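Local coordinates for protein KLLA0F20702p (Kluyveromyces lactis, PDB 5Y5A) that is an Est1 telomerase subunit, here its N-terminal helical part, and probably helps recruit telomerase to telomeres by binding Cdc13, at residues Phe180-Asp183 and Cys184-Ser188; Ser136-Glu139 and Leu140-Asn144; Leu339-Phe342 and Gln343-Phe347; Met313-Tyr316 and Ile317-Leu320; Tyr91-Phe94 and Lys95-Asn99. All coordinates share one frame; numbering follows the deposited sequence.

Contact 1: Phe180-Asp183 and Cys184-Ser188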
loop_
_atom_site.group_PDB
_atom_site.type_symbol
_atom_site.label_atom_id
_atom_site.label_comp_id
_atom_site.label_asym_id
_atom_site.label_seq_id
_atom_site.Cartn_x
_atom_site.Cartn_y
_atom_site.Cartn_z
ATOM N N PHE A 180 21.652 16.235 -2.562
ATOM C CA PHE A 180 20.901 16.939 -3.598
ATOM C C PHE A 180 20.057 16.002 -4.455
ATOM O O PHE A 180 18.943 16.351 -4.851
ATOM C CB PHE A 180 21.851 17.733 -4.493
ATOM C CG PHE A 180 21.157 18.505 -5.575
ATOM C CD1 PHE A 180 20.444 19.650 -5.276
ATOM C CD2 PHE A 180 21.228 18.091 -6.895
ATOM C CE1 PHE A 180 19.808 20.368 -6.269
ATOM C CE2 PHE A 180 20.596 18.806 -7.894
ATOM C CZ PHE A 180 19.884 19.947 -7.579
ATOM N N SER A 181 20.590 14.818 -4.743
ATOM C CA SER A 181 19.870 13.826 -5.536
ATOM C C SER A 181 18.605 13.380 -4.820
ATOM O O SER A 181 17.561 13.203 -5.443
ATOM C CB SER A 181 20.762 12.622 -5.832
ATOM O OG SER A 181 21.910 13.020 -6.564
ATOM N N ILE A 182 18.706 13.203 -3.507
ATOM C CA ILE A 182 17.551 12.829 -2.700
ATOM C C ILE A 182 16.500 13.937 -2.722
ATOM O O ILE A 182 15.305 13.666 -2.867
ATOM C CB ILE A 182 17.958 12.524 -1.247
ATOM C CG1 ILE A 182 18.957 11.365 -1.214
ATOM C CG2 ILE A 182 16.736 12.184 -0.405
ATOM C CD1 ILE A 182 19.344 10.928 0.184
ATOM N N ASP A 183 16.959 15.182 -2.596
ATOM C CA ASP A 183 16.078 16.347 -2.592
ATOM C C ASP A 183 15.291 16.466 -3.890
ATOM O O ASP A 183 14.114 16.836 -3.883
ATOM C CB ASP A 183 16.882 17.630 -2.363
ATOM C CG ASP A 183 17.825 17.525 -1.182
ATOM O OD1 ASP A 183 17.630 16.617 -0.344
ATOM O OD2 ASP A 183 18.762 18.349 -1.090
ATOM N N CYS A 184 15.952 16.152 -5.002
ATOM C CA CYS A 184 15.334 16.215 -6.321
ATOM C C CYS A 184 14.224 15.191 -6.476
ATOM O O CYS A 184 13.152 15.507 -6.993
ATOM C CB CYS A 184 16.376 16.001 -7.416
ATOM S SG CYS A 184 17.535 17.355 -7.603
ATOM N N VAL A 185 14.493 13.961 -6.039
ATOM C CA VAL A 185 13.518 12.884 -6.143
ATOM C C VAL A 185 12.343 13.144 -5.211
ATOM O O VAL A 185 11.184 12.967 -5.595
ATOM C CB VAL A 185 14.148 11.512 -5.819
ATOM C CG1 VAL A 185 13.097 10.423 -5.860
ATOM C CG2 VAL A 185 15.270 11.202 -6.800
ATOM N N MET A 186 12.641 13.575 -3.989
ATOM C CA MET A 186 11.591 13.940 -3.039
ATOM C C MET A 186 10.741 15.105 -3.560
ATOM O O MET A 186 9.528 15.134 -3.366
ATOM C CB MET A 186 12.192 14.297 -1.678
ATOM C CG MET A 186 12.846 13.128 -0.969
ATOM S SD MET A 186 11.767 11.686 -0.931
ATOM C CE MET A 186 10.531 12.179 0.266
ATOM N N ALA A 187 11.377 16.066 -4.217
ATOM C CA ALA A 187 10.630 17.183 -4.790
ATOM C C ALA A 187 9.672 16.668 -5.853
ATOM O O ALA A 187 8.517 17.083 -5.915
ATOM C CB ALA A 187 11.568 18.223 -5.375
ATOM N N SER A 188 10.164 15.745 -6.676
ATOM C CA SER A 188 9.358 15.140 -7.723
ATOM C C SER A 188 8.188 14.377 -7.128
ATOM O O SER A 188 7.053 14.511 -7.584
ATOM C CB SER A 188 10.210 14.215 -8.585
ATOM O OG SER A 188 11.211 14.959 -9.258
#
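The thiol of Cys184 sits over one face of the Phe180 ring, one helical turn away, a cysteine sulfur-aromatic contact. SG lies 3.7 Å from the Phe180 ring centroid and 24° off the ring normal, offset toward the CE2-CZ rim, with CE2 to SG at 3.4 Å. The ring reaches this place because its CG is anti to the backbone N (chi1 -179°). Tyr145 meets the Phe180 ring edge-to-face. With an alanine here, the sulfur of Cys184 would probably lose its aromatic cover and Tyr145 its ring partner. The apolar packing is thinner: Ile182 CG2 touches Met186 CG at 4.0 Å, the two chains running alongside and both also packing on the bound peptide.

Backbone bonds of the i to i+4 kind run from Cys184 N to Phe180 O through to Ala187 N to Asp183 O. Ser188 OG adds a bond of 3.0 Å to Cys184 O, and this carbonyl takes Ser188 N from the opposite face of its plane. The chemistry thus implies a helix start whose backbone carbonyls are tied within the helix, while Asp183 OD2 reaches outside it to Ser76 N, with a sulfur-aromatic flank and an apolar flank facing the peptide.

Contact 2: Ser136-Glu139 and Leu140-Asn144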
loop_
_atom_site.group_PDB
_atom_site.type_symbol
_atom_site.label_atom_id
_atom_site.label_comp_id
_atom_site.label_asym_id
_atom_site.label_seq_id
_atom_site.Cartn_x
_atom_site.Cartn_y
_atom_site.Cartn_z
ATOM N N SER A 136 5.331 22.409 -13.344
ATOM C CA SER A 136 6.471 23.245 -13.740
ATOM C C SER A 136 7.730 22.738 -13.069
ATOM O O SER A 136 8.793 22.645 -13.685
ATOM C CB SER A 136 6.274 24.715 -13.354
ATOM O OG SER A 136 5.197 25.314 -14.046
ATOM N N THR A 137 7.596 22.426 -11.787
ATOM C CA THR A 137 8.724 22.008 -10.979
ATOM C C THR A 137 9.275 20.682 -11.495
ATOM O O THR A 137 10.488 20.525 -11.633
ATOM C CB THR A 137 8.320 21.899 -9.506
ATOM O OG1 THR A 137 7.588 23.077 -9.143
ATOM C CG2 THR A 137 9.547 21.784 -8.620
ATOM N N LEU A 138 8.381 19.743 -11.799
ATOM C CA LEU A 138 8.763 18.485 -12.439
ATOM C C LEU A 138 9.548 18.724 -13.728
ATOM O O LEU A 138 10.658 18.210 -13.892
ATOM C CB LEU A 138 7.528 17.639 -12.746
ATOM C CG LEU A 138 6.957 16.796 -11.613
ATOM C CD1 LEU A 138 5.736 16.037 -12.094
ATOM C CD2 LEU A 138 8.007 15.840 -11.078
ATOM N N GLU A 139 8.961 19.499 -14.637
ATOM C CA GLU A 139 9.600 19.826 -15.911
ATOM C C GLU A 139 10.945 20.510 -15.697
ATOM O O GLU A 139 11.906 20.240 -16.417
ATOM C CB GLU A 139 8.694 20.725 -16.763
ATOM C CG GLU A 139 7.500 20.021 -17.389
ATOM C CD GLU A 139 6.667 20.953 -18.257
ATOM O OE1 GLU A 139 6.426 22.105 -17.839
ATOM O OE2 GLU A 139 6.251 20.531 -19.358
ATOM N N LEU A 140 11.000 21.403 -14.711
ATOM C CA LEU A 140 12.246 22.062 -14.344
ATOM C C LEU A 140 13.287 21.030 -13.950
ATOM O O LEU A 140 14.408 21.037 -14.454
ATOM C CB LEU A 140 12.029 23.044 -13.192
ATOM C CG LEU A 140 13.308 23.634 -12.586
ATOM C CD1 LEU A 140 14.013 24.540 -13.584
ATOM C CD2 LEU A 140 13.030 24.381 -11.292
ATOM N N ILE A 141 12.892 20.134 -13.054
ATOM C CA ILE A 141 13.787 19.127 -12.507
ATOM C C ILE A 141 14.335 18.201 -13.588
ATOM O O ILE A 141 15.545 18.013 -13.698
ATOM C CB ILE A 141 13.077 18.293 -11.431
ATOM C CG1 ILE A 141 12.876 19.134 -10.171
ATOM C CG2 ILE A 141 13.869 17.040 -11.110
ATOM C CD1 ILE A 141 11.973 18.482 -9.147
ATOM N N PHE A 142 13.446 17.655 -14.385
ATOM C CA PHE A 142 13.822 16.742 -15.432
ATOM C C PHE A 142 14.592 17.390 -16.571
ATOM O O PHE A 142 15.206 16.711 -17.368
ATOM C CB PHE A 142 12.581 16.055 -15.972
ATOM C CG PHE A 142 12.110 14.909 -15.133
ATOM C CD1 PHE A 142 11.322 15.121 -14.041
ATOM C CD2 PHE A 142 12.457 13.623 -15.445
ATOM C CE1 PHE A 142 10.889 14.080 -13.266
ATOM C CE2 PHE A 142 12.023 12.573 -14.676
ATOM C CZ PHE A 142 11.238 12.804 -13.585
ATOM N N ALA A 143 14.548 18.708 -16.645
ATOM C CA ALA A 143 15.252 19.448 -17.691
ATOM C C ALA A 143 16.716 19.687 -17.333
ATOM O O ALA A 143 17.573 19.771 -18.214
ATOM C CB ALA A 143 14.559 20.774 -17.967
ATOM N N ASN A 144 16.996 19.804 -16.039
ATOM C CA ASN A 144 18.354 20.065 -15.567
ATOM C C ASN A 144 19.162 18.805 -15.261
ATOM O O ASN A 144 20.357 18.739 -15.550
ATOM C CB ASN A 144 18.317 20.940 -14.313
ATOM C CG ASN A 144 18.155 22.408 -14.628
ATOM O OD1 ASN A 144 19.137 23.147 -14.717
ATOM N ND2 ASN A 144 16.912 22.843 -14.793
#
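Leu140 N donates to Ser136 O at 2.7 Å and Ile141 N to Thr137 O at 2.8 Å, the short bonds of this last stretch of helix 113-144. Phe142 N to Leu138 O follows. The series then slackens: Ala143 N reaches Glu139 O only weakly, its angle down to 124°. Leu140 O, by contrast, is gripped by the amides of Ala143 and Asn144 and also by Asn144 ND2, at 3.1 Å; this bond to a carbonyl one turn earlier folds the side chain back over the helix end, with the oxygen within 2° of the Asn144 amide plane. Thr137 OG1 bonds to Leu133 O and Ser136 OG to Lys132 O.

Outward from the backbone, chi1 of -81° puts the Phe142 ring beside its own backbone N and turns its edge to Leu138 O, 3.2 Å from CD1. CE1 lies 4.0 Å from Leu138 CD2, the two side chains running side by side. Thr137 CG2 and Ile141 CD1 meet at 4.1 Å, the chains crossing at a slant. Leu138 and Ile141 also pack on helix 179-206, and Leu140 and Ile141 on helix 33-53. The chemistry implies a helix terminus where the weakening backbone series is supplemented by an amide side chain, while its apolar flanks join neighbouring helices of this all-helical, TPR-related region.

Contact 3: Leu339-Phe342 and Gln343-Phe347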
loop_
_atom_site.group_PDB
_atom_site.type_symbol
_atom_site.label_atom_id
_atom_site.label_comp_id
_atom_site.label_asym_id
_atom_site.label_seq_id
_atom_site.Cartn_x
_atom_site.Cartn_y
_atom_site.Cartn_z
ATOM N N LEU A 339 -20.847 -12.067 12.614
ATOM C CA LEU A 339 -19.392 -12.226 12.487
ATOM C C LEU A 339 -18.980 -13.610 11.982
ATOM O O LEU A 339 -18.121 -13.717 11.107
ATOM C CB LEU A 339 -18.695 -11.936 13.817
ATOM C CG LEU A 339 -18.646 -10.445 14.191
ATOM C CD1 LEU A 339 -17.758 -10.229 15.404
ATOM C CD2 LEU A 339 -18.163 -9.591 13.022
ATOM N N LYS A 340 -19.587 -14.663 12.525
ATOM C CA LYS A 340 -19.291 -16.015 12.070
ATOM C C LYS A 340 -19.702 -16.187 10.602
ATOM O O LYS A 340 -19.019 -16.863 9.842
ATOM C CB LYS A 340 -19.991 -17.054 12.949
ATOM C CG LYS A 340 -19.615 -18.504 12.618
ATOM C CD LYS A 340 -20.515 -19.504 13.346
ATOM C CE LYS A 340 -20.349 -20.917 12.795
ATOM N NZ LYS A 340 -21.361 -21.862 13.355
ATOM N N HIS A 341 -20.804 -15.552 10.212
ATOM C CA HIS A 341 -21.266 -15.581 8.826
ATOM C C HIS A 341 -20.266 -14.944 7.856
ATOM O O HIS A 341 -20.002 -15.495 6.785
ATOM C CB HIS A 341 -22.611 -14.872 8.703
ATOM C CG HIS A 341 -23.097 -14.728 7.294
ATOM N ND1 HIS A 341 -23.582 -15.789 6.558
ATOM C CD2 HIS A 341 -23.175 -13.644 6.486
ATOM C CE1 HIS A 341 -23.936 -15.364 5.360
ATOM N NE2 HIS A 341 -23.700 -14.067 5.289
ATOM N N PHE A 342 -19.723 -13.784 8.224
ATOM C CA PHE A 342 -18.721 -13.111 7.395
ATOM C C PHE A 342 -17.534 -14.017 7.088
ATOM O O PHE A 342 -17.073 -14.087 5.954
ATOM C CB PHE A 342 -18.223 -11.831 8.074
ATOM C CG PHE A 342 -19.235 -10.724 8.086
ATOM C CD1 PHE A 342 -19.969 -10.423 6.946
ATOM C CD2 PHE A 342 -19.466 -9.992 9.239
ATOM C CE1 PHE A 342 -20.907 -9.404 6.948
ATOM C CE2 PHE A 342 -20.402 -8.966 9.253
ATOM C CZ PHE A 342 -21.127 -8.672 8.105
ATOM N N GLN A 343 -17.052 -14.716 8.106
ATOM C CA GLN A 343 -15.866 -15.540 7.974
ATOM C C GLN A 343 -16.131 -16.773 7.128
ATOM O O GLN A 343 -15.320 -17.147 6.270
ATOM C CB GLN A 343 -15.355 -15.966 9.347
ATOM C CG GLN A 343 -14.247 -17.003 9.269
ATOM C CD GLN A 343 -13.980 -17.667 10.597
ATOM O OE1 GLN A 343 -14.585 -18.688 10.927
ATOM N NE2 GLN A 343 -13.069 -17.097 11.365
ATOM N N THR A 344 -17.267 -17.413 7.376
ATOM C CA THR A 344 -17.571 -18.645 6.665
ATOM C C THR A 344 -17.773 -18.347 5.178
ATOM O O THR A 344 -17.328 -19.105 4.320
ATOM C CB THR A 344 -18.807 -19.354 7.263
ATOM O OG1 THR A 344 -19.915 -18.454 7.293
ATOM C CG2 THR A 344 -18.529 -19.804 8.686
ATOM N N LEU A 345 -18.404 -17.222 4.870
ATOM C CA LEU A 345 -18.698 -16.886 3.480
ATOM C C LEU A 345 -17.426 -16.432 2.772
ATOM O O LEU A 345 -17.179 -16.812 1.627
ATOM C CB LEU A 345 -19.780 -15.807 3.395
ATOM C CG LEU A 345 -20.659 -15.824 2.142
ATOM C CD1 LEU A 345 -21.217 -17.214 1.915
ATOM C CD2 LEU A 345 -21.796 -14.837 2.259
ATOM N N LEU A 346 -16.629 -15.612 3.456
ATOM C CA LEU A 346 -15.299 -15.242 2.975
ATOM C C LEU A 346 -14.457 -16.478 2.639
ATOM O O LEU A 346 -13.864 -16.558 1.570
ATOM C CB LEU A 346 -14.548 -14.408 4.025
ATOM C CG LEU A 346 -13.100 -14.083 3.653
ATOM C CD1 LEU A 346 -13.109 -13.129 2.474
ATOM C CD2 LEU A 346 -12.292 -13.504 4.819
ATOM N N PHE A 347 -14.385 -17.419 3.574
ATOM C CA PHE A 347 -13.556 -18.609 3.380
ATOM C C PHE A 347 -14.131 -19.459 2.269
ATOM O O PHE A 347 -13.380 -20.018 1.472
ATOM C CB PHE A 347 -13.423 -19.419 4.678
ATOM C CG PHE A 347 -12.347 -18.904 5.617
ATOM C CD1 PHE A 347 -12.314 -17.571 5.995
ATOM C CD2 PHE A 347 -11.382 -19.761 6.131
ATOM C CE1 PHE A 347 -11.327 -17.100 6.863
ATOM C CE2 PHE A 347 -10.389 -19.300 6.993
ATOM C CZ PHE A 347 -10.366 -17.978 7.370
#
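Thr344 OG1 lies within bonding distance of two carbonyls, 3.0 Å from His341 O and 3.1 Å from Lys340 O, and its single proton can serve either. It stands there because chi1 of 55° sets OG1 between the backbone N and the carbonyl carbon, which turns the hydroxyl back onto the preceding turn. Both carbonyls also have a backbone donor: Thr344 N bonds to Lys340 O at 3.1 Å and Leu345 N to His341 O at 3.0 Å. Phe342 O takes Leu346 N, whereas the bond from Gln343 N to Leu339 O is long and weak.

These residues form the first turns of the long helix 339-379 in the range assigned to the Est1 DNA/RNA-binding family, where Leu339, Phe342 and Leu346 pack on helix 318-325 and Phe347 on helix 385-410, with Gln343 touching both. His341 NE2 is satisfied by Glu301 OE2, and Gln343 OE1 has a weak bond from Lys400 NZ. Beside the imidazole runs Leu345, pointing the same way, its CD2 3.7 Å from His341 NE2 and approaching the ring obliquely. A chi1 of 174° swings the imidazole away from its own amide nitrogen and along the helix to this methyl. Phe342 meets the ring of Tyr316 edge-to-face.

Contact 4: Met313-Tyr316 and Ile317-Leu320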
loop_
_atom_site.group_PDB
_atom_site.type_symbol
_atom_site.label_atom_id
_atom_site.label_comp_id
_atom_site.label_asym_id
_atom_site.label_seq_id
_atom_site.Cartn_x
_atom_site.Cartn_y
_atom_site.Cartn_z
ATOM N N MET A 313 -15.152 -10.764 -1.112
ATOM C CA MET A 313 -13.774 -10.971 -0.676
ATOM C C MET A 313 -13.123 -9.656 -0.267
ATOM O O MET A 313 -12.299 -9.636 0.637
ATOM C CB MET A 313 -12.962 -11.661 -1.764
ATOM C CG MET A 313 -13.502 -13.040 -2.102
ATOM S SD MET A 313 -12.454 -13.930 -3.247
ATOM C CE MET A 313 -13.690 -14.826 -4.186
ATOM N N GLU A 314 -13.514 -8.556 -0.905
ATOM C CA GLU A 314 -12.998 -7.250 -0.510
ATOM C C GLU A 314 -13.576 -6.798 0.839
ATOM O O GLU A 314 -12.888 -6.193 1.641
ATOM C CB GLU A 314 -13.306 -6.196 -1.575
ATOM C CG GLU A 314 -12.715 -4.846 -1.232
ATOM C CD GLU A 314 -13.228 -3.727 -2.111
ATOM O OE1 GLU A 314 -13.797 -4.025 -3.171
ATOM O OE2 GLU A 314 -13.054 -2.547 -1.739
ATOM N N PHE A 315 -14.842 -7.100 1.088
ATOM C CA PHE A 315 -15.516 -6.541 2.247
ATOM C C PHE A 315 -15.590 -7.434 3.476
ATOM O O PHE A 315 -15.492 -6.939 4.590
ATOM C CB PHE A 315 -16.934 -6.126 1.862
ATOM C CG PHE A 315 -16.998 -4.817 1.149
ATOM C CD1 PHE A 315 -16.730 -4.733 -0.208
ATOM C CD2 PHE A 315 -17.310 -3.659 1.837
ATOM C CE1 PHE A 315 -16.784 -3.522 -0.864
ATOM C CE2 PHE A 315 -17.368 -2.445 1.184
ATOM C CZ PHE A 315 -17.107 -2.377 -0.170
ATOM N N TYR A 316 -15.782 -8.735 3.294
ATOM C CA TYR A 316 -16.139 -9.573 4.433
ATOM C C TYR A 316 -14.960 -9.851 5.344
ATOM O O TYR A 316 -15.142 -10.357 6.445
ATOM C CB TYR A 316 -16.779 -10.888 3.972
ATOM C CG TYR A 316 -18.254 -10.732 3.647
ATOM C CD1 TYR A 316 -18.774 -9.488 3.337
ATOM C CD2 TYR A 316 -19.128 -11.817 3.672
ATOM C CE1 TYR A 316 -20.102 -9.318 3.040
ATOM C CE2 TYR A 316 -20.487 -11.652 3.376
ATOM C CZ TYR A 316 -20.959 -10.393 3.061
ATOM O OH TYR A 316 -22.293 -10.181 2.757
ATOM N N ILE A 317 -13.752 -9.507 4.913
ATOM C CA ILE A 317 -12.614 -9.653 5.801
ATOM C C ILE A 317 -12.558 -8.463 6.768
ATOM O O ILE A 317 -11.913 -8.531 7.806
ATOM C CB ILE A 317 -11.273 -9.769 5.020
ATOM C CG1 ILE A 317 -10.171 -10.342 5.921
ATOM C CG2 ILE A 317 -10.877 -8.426 4.411
ATOM C CD1 ILE A 317 -8.790 -10.412 5.265
ATOM N N LEU A 318 -13.211 -7.382 6.414
ATOM C CA LEU A 318 -13.189 -6.186 7.208
ATOM C C LEU A 318 -13.770 -6.325 8.585
ATOM O O LEU A 318 -13.131 -5.966 9.527
ATOM C CB LEU A 318 -13.767 -5.022 6.448
ATOM C CG LEU A 318 -13.019 -4.694 5.175
ATOM C CD1 LEU A 318 -13.669 -3.568 4.433
ATOM C CD2 LEU A 318 -11.584 -4.354 5.451
ATOM N N PRO A 319 -14.965 -6.856 8.725
ATOM C CA PRO A 319 -15.482 -7.036 10.088
ATOM C C PRO A 319 -14.671 -8.008 10.943
ATOM O O PRO A 319 -14.726 -7.918 12.168
ATOM C CB PRO A 319 -16.892 -7.592 9.858
ATOM C CG PRO A 319 -17.273 -7.091 8.518
ATOM C CD PRO A 319 -15.999 -7.154 7.719
ATOM N N LEU A 320 -13.940 -8.923 10.312
ATOM C CA LEU A 320 -13.161 -9.897 11.063
ATOM C C LEU A 320 -11.946 -9.209 11.666
ATOM O O LEU A 320 -11.630 -9.391 12.841
ATOM C CB LEU A 320 -12.737 -11.062 10.166
ATOM C CG LEU A 320 -13.939 -11.704 9.464
ATOM C CD1 LEU A 320 -13.489 -12.758 8.460
ATOM C CD2 LEU A 320 -14.887 -12.315 10.492
#
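Phe315 O accepts from Leu318 N at 3.0 Å, with 148° at hydrogen, and this is the hydrogen bond that joins 313-316 to 317-320. The donor stands 50° out of the carbonyl plane, well off a lone pair. Phe315 O is also approached by Pro319 CD, at 3.2 Å; lacking an amide hydrogen, the proline cannot continue the i to i+4 series here.

The bond closes a type I beta turn from Phe315 to Leu318, and the turn links helix 306-315 to helix 318-325 in the range of the Est1 DNA/RNA-binding family. Leu320 N makes a weak bond to Ile317 O, three residues back.

Apolar groups pack against the carbonyl oxygens of the turn. Leu318 CG is anti to its own carbonyl carbon (chi1 -60°), which lays it 3.4 Å from Phe315 O, and its CD1 comes 4.5 Å from Phe315 CD2, meeting the ring obliquely. Leu320 CG and CD1 both lie 3.5 Å from Tyr316 O. Ile317 CG2 faces Glu314 O, 4.1 Å away.

The buried polar ends find partners beyond the turn. Glu314 OE2 accepts from Asn253 N, and Tyr316 OH bonds to Glu301 OE2. The Tyr316 ring also touches Leu297 of helix 285-298 and Leu345 of helix 339-379, while the Phe315 ring packs on Ser293 and Leu297.

Contact 5: Tyr91-Phe94 and Lys95-Asn99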
loop_
_atom_site.group_PDB
_atom_site.type_symbol
_atom_site.label_atom_id
_atom_site.label_comp_id
_atom_site.label_asym_id
_atom_site.label_seq_id
_atom_site.Cartn_x
_atom_site.Cartn_y
_atom_site.Cartn_z
ATOM N N TYR A 91 -4.038 23.605 0.010
ATOM C CA TYR A 91 -5.022 22.917 0.848
ATOM C C TYR A 91 -6.127 23.846 1.373
ATOM O O TYR A 91 -7.301 23.480 1.312
ATOM C CB TYR A 91 -4.367 22.207 2.038
ATOM C CG TYR A 91 -5.399 21.548 2.924
ATOM C CD1 TYR A 91 -5.960 20.326 2.575
ATOM C CD2 TYR A 91 -5.839 22.163 4.090
ATOM C CE1 TYR A 91 -6.919 19.727 3.370
ATOM C CE2 TYR A 91 -6.798 21.572 4.891
ATOM C CZ TYR A 91 -7.332 20.355 4.529
ATOM O OH TYR A 91 -8.284 19.766 5.327
ATOM N N PRO A 92 -5.767 25.035 1.902
ATOM C CA PRO A 92 -6.852 25.884 2.413
ATOM C C PRO A 92 -7.831 26.333 1.330
ATOM O O PRO A 92 -9.013 26.518 1.621
ATOM C CB PRO A 92 -6.109 27.086 3.006
ATOM C CG PRO A 92 -4.781 27.081 2.351
ATOM C CD PRO A 92 -4.449 25.641 2.163
ATOM N N ILE A 93 -7.349 26.502 0.104
ATOM C CA ILE A 93 -8.232 26.804 -1.016
ATOM C C ILE A 93 -9.163 25.628 -1.297
ATOM O O ILE A 93 -10.379 25.793 -1.364
ATOM C CB ILE A 93 -7.444 27.134 -2.294
ATOM C CG1 ILE A 93 -6.622 28.410 -2.110
ATOM C CG2 ILE A 93 -8.391 27.298 -3.471
ATOM C CD1 ILE A 93 -5.723 28.728 -3.291
ATOM N N PHE A 94 -8.583 24.441 -1.454
ATOM C CA PHE A 94 -9.352 23.244 -1.778
ATOM C C PHE A 94 -10.372 22.907 -0.695
ATOM O O PHE A 94 -11.472 22.442 -0.990
ATOM C CB PHE A 94 -8.415 22.065 -2.002
ATOM C CG PHE A 94 -7.842 22.009 -3.385
ATOM C CD1 PHE A 94 -8.668 22.104 -4.495
ATOM C CD2 PHE A 94 -6.475 21.873 -3.580
ATOM C CE1 PHE A 94 -8.145 22.052 -5.779
ATOM C CE2 PHE A 94 -5.941 21.825 -4.864
ATOM C CZ PHE A 94 -6.779 21.916 -5.963
ATOM N N LYS A 95 -9.998 23.147 0.556
ATOM C CA LYS A 95 -10.897 22.930 1.680
ATOM C C LYS A 95 -12.136 23.817 1.571
ATOM O O LYS A 95 -13.252 23.365 1.828
ATOM C CB LYS A 95 -10.169 23.188 3.001
ATOM C CG LYS A 95 -10.999 22.899 4.242
ATOM C CD LYS A 95 -10.144 22.942 5.498
ATOM C CE LYS A 95 -10.998 22.862 6.752
ATOM N NZ LYS A 95 -10.182 23.073 7.980
ATOM N N TYR A 96 -11.937 25.071 1.173
ATOM C CA TYR A 96 -13.038 26.028 1.064
ATOM C C TYR A 96 -14.039 25.605 -0.002
ATOM O O TYR A 96 -15.244 25.771 0.167
ATOM C CB TYR A 96 -12.510 27.432 0.757
ATOM C CG TYR A 96 -13.598 28.469 0.558
ATOM C CD1 TYR A 96 -14.211 29.079 1.646
ATOM C CD2 TYR A 96 -14.009 28.841 -0.719
ATOM C CE1 TYR A 96 -15.207 30.028 1.469
ATOM C CE2 TYR A 96 -15.003 29.791 -0.906
ATOM C CZ TYR A 96 -15.599 30.380 0.192
ATOM O OH TYR A 96 -16.587 31.324 0.015
ATOM N N PHE A 97 -13.532 25.064 -1.103
ATOM C CA PHE A 97 -14.387 24.542 -2.161
ATOM C C PHE A 97 -15.153 23.301 -1.705
ATOM O O PHE A 97 -16.273 23.055 -2.158
ATOM C CB PHE A 97 -13.558 24.226 -3.406
ATOM C CG PHE A 97 -13.205 25.437 -4.214
ATOM C CD1 PHE A 97 -12.224 26.310 -3.784
ATOM C CD2 PHE A 97 -13.860 25.704 -5.402
ATOM C CE1 PHE A 97 -11.905 27.430 -4.525
ATOM C CE2 PHE A 97 -13.548 26.822 -6.146
ATOM C CZ PHE A 97 -12.567 27.685 -5.709
ATOM N N GLN A 98 -14.579 22.570 -0.768
ATOM C CA GLN A 98 -15.218 21.395 -0.225
ATOM C C GLN A 98 -16.378 21.852 0.627
ATOM O O GLN A 98 -17.510 21.490 0.384
ATOM C CB GLN A 98 -14.224 20.600 0.611
ATOM C CG GLN A 98 -14.752 19.279 1.121
ATOM C CD GLN A 98 -15.035 18.292 0.019
ATOM O OE1 GLN A 98 -14.133 17.839 -0.656
ATOM N NE2 GLN A 98 -16.295 17.945 -0.155
ATOM N N ASN A 99 -16.082 22.657 1.629
ATOM C CA ASN A 99 -17.106 23.205 2.519
ATOM C C ASN A 99 -18.272 23.791 1.749
ATOM O O ASN A 99 -19.437 23.579 2.087
ATOM C CB ASN A 99 -16.511 24.283 3.425
ATOM C CG ASN A 99 -15.493 23.729 4.392
ATOM O OD1 ASN A 99 -14.941 22.648 4.177
ATOM N ND2 ASN A 99 -15.239 24.465 5.469
#
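Ile93 and Phe97 stand side by side on helix 78-105, an i to i+4 pair in the all-helical region assigned to the Est1 family of the TPR clan. Followed outward, Phe97 begins with CB 3.7 Å from Phe94 O. A chi1 of -78° sets the ring beside Phe97's own backbone N, and this swings it back along the helix toward the preceding turn. CD1 then reaches Ile93 O at 3.1 Å, the oxygen lying at the ring edge and in its plane, and CE1 meets the methyl Ile93 CG2 at 3.7 Å. Beyond the pair the ring packs on Leu119 and Leu123 of helix 113-144 and on Met205 of helix 179-206. With alanine in place of this ring, a gap would probably open between these three helices and Ile93 CG2 would lose its aromatic neighbour.

The backbone below is uneven. Lys95 N to Tyr91 O is short, 2.8 Å, whereas Tyr96 N donates to Pro92 O and, weakly, to Ile93 O. Phe97 N also donates to Ile93 O. The helix is kinked at Pro92, whose N has no bond to the turn before. Phe94, on the buried flank, stacks its ring on Tyr201.

On another flank Lys95 crosses Tyr91 at an angle. CB lies over one ring face, 4.2 Å above the plane, and the chain, extended beyond CG, carries CD to 3.7 Å from both Tyr91 CE2 and Tyr91 OH.

How the contacts relate
Each contact spans adjoining residues, so none closes a long loop, and none nest or cross: from the N terminus they come as contact 5, contact 2, contact 1, contact 4 and contact 3. Contacts 5, 2 and 1 belong to the Est1 family region, on helices 78-105, 113-144 and 179-206. Contacts 1 and 2 touch, Ala187 and Ser188 against Leu138 and Ile141, whereas contact 5 lies about 28 Å from each, centre to centre. Contacts 4 and 3 lie in the DNA/RNA-binding region and touch through Tyr316 and Pro319 against Phe342, tying the 315-318 turn to helix 339-379. Contacts 1 and 3 lie on opposite sides of the chain's centre, centres about 46 Å apart.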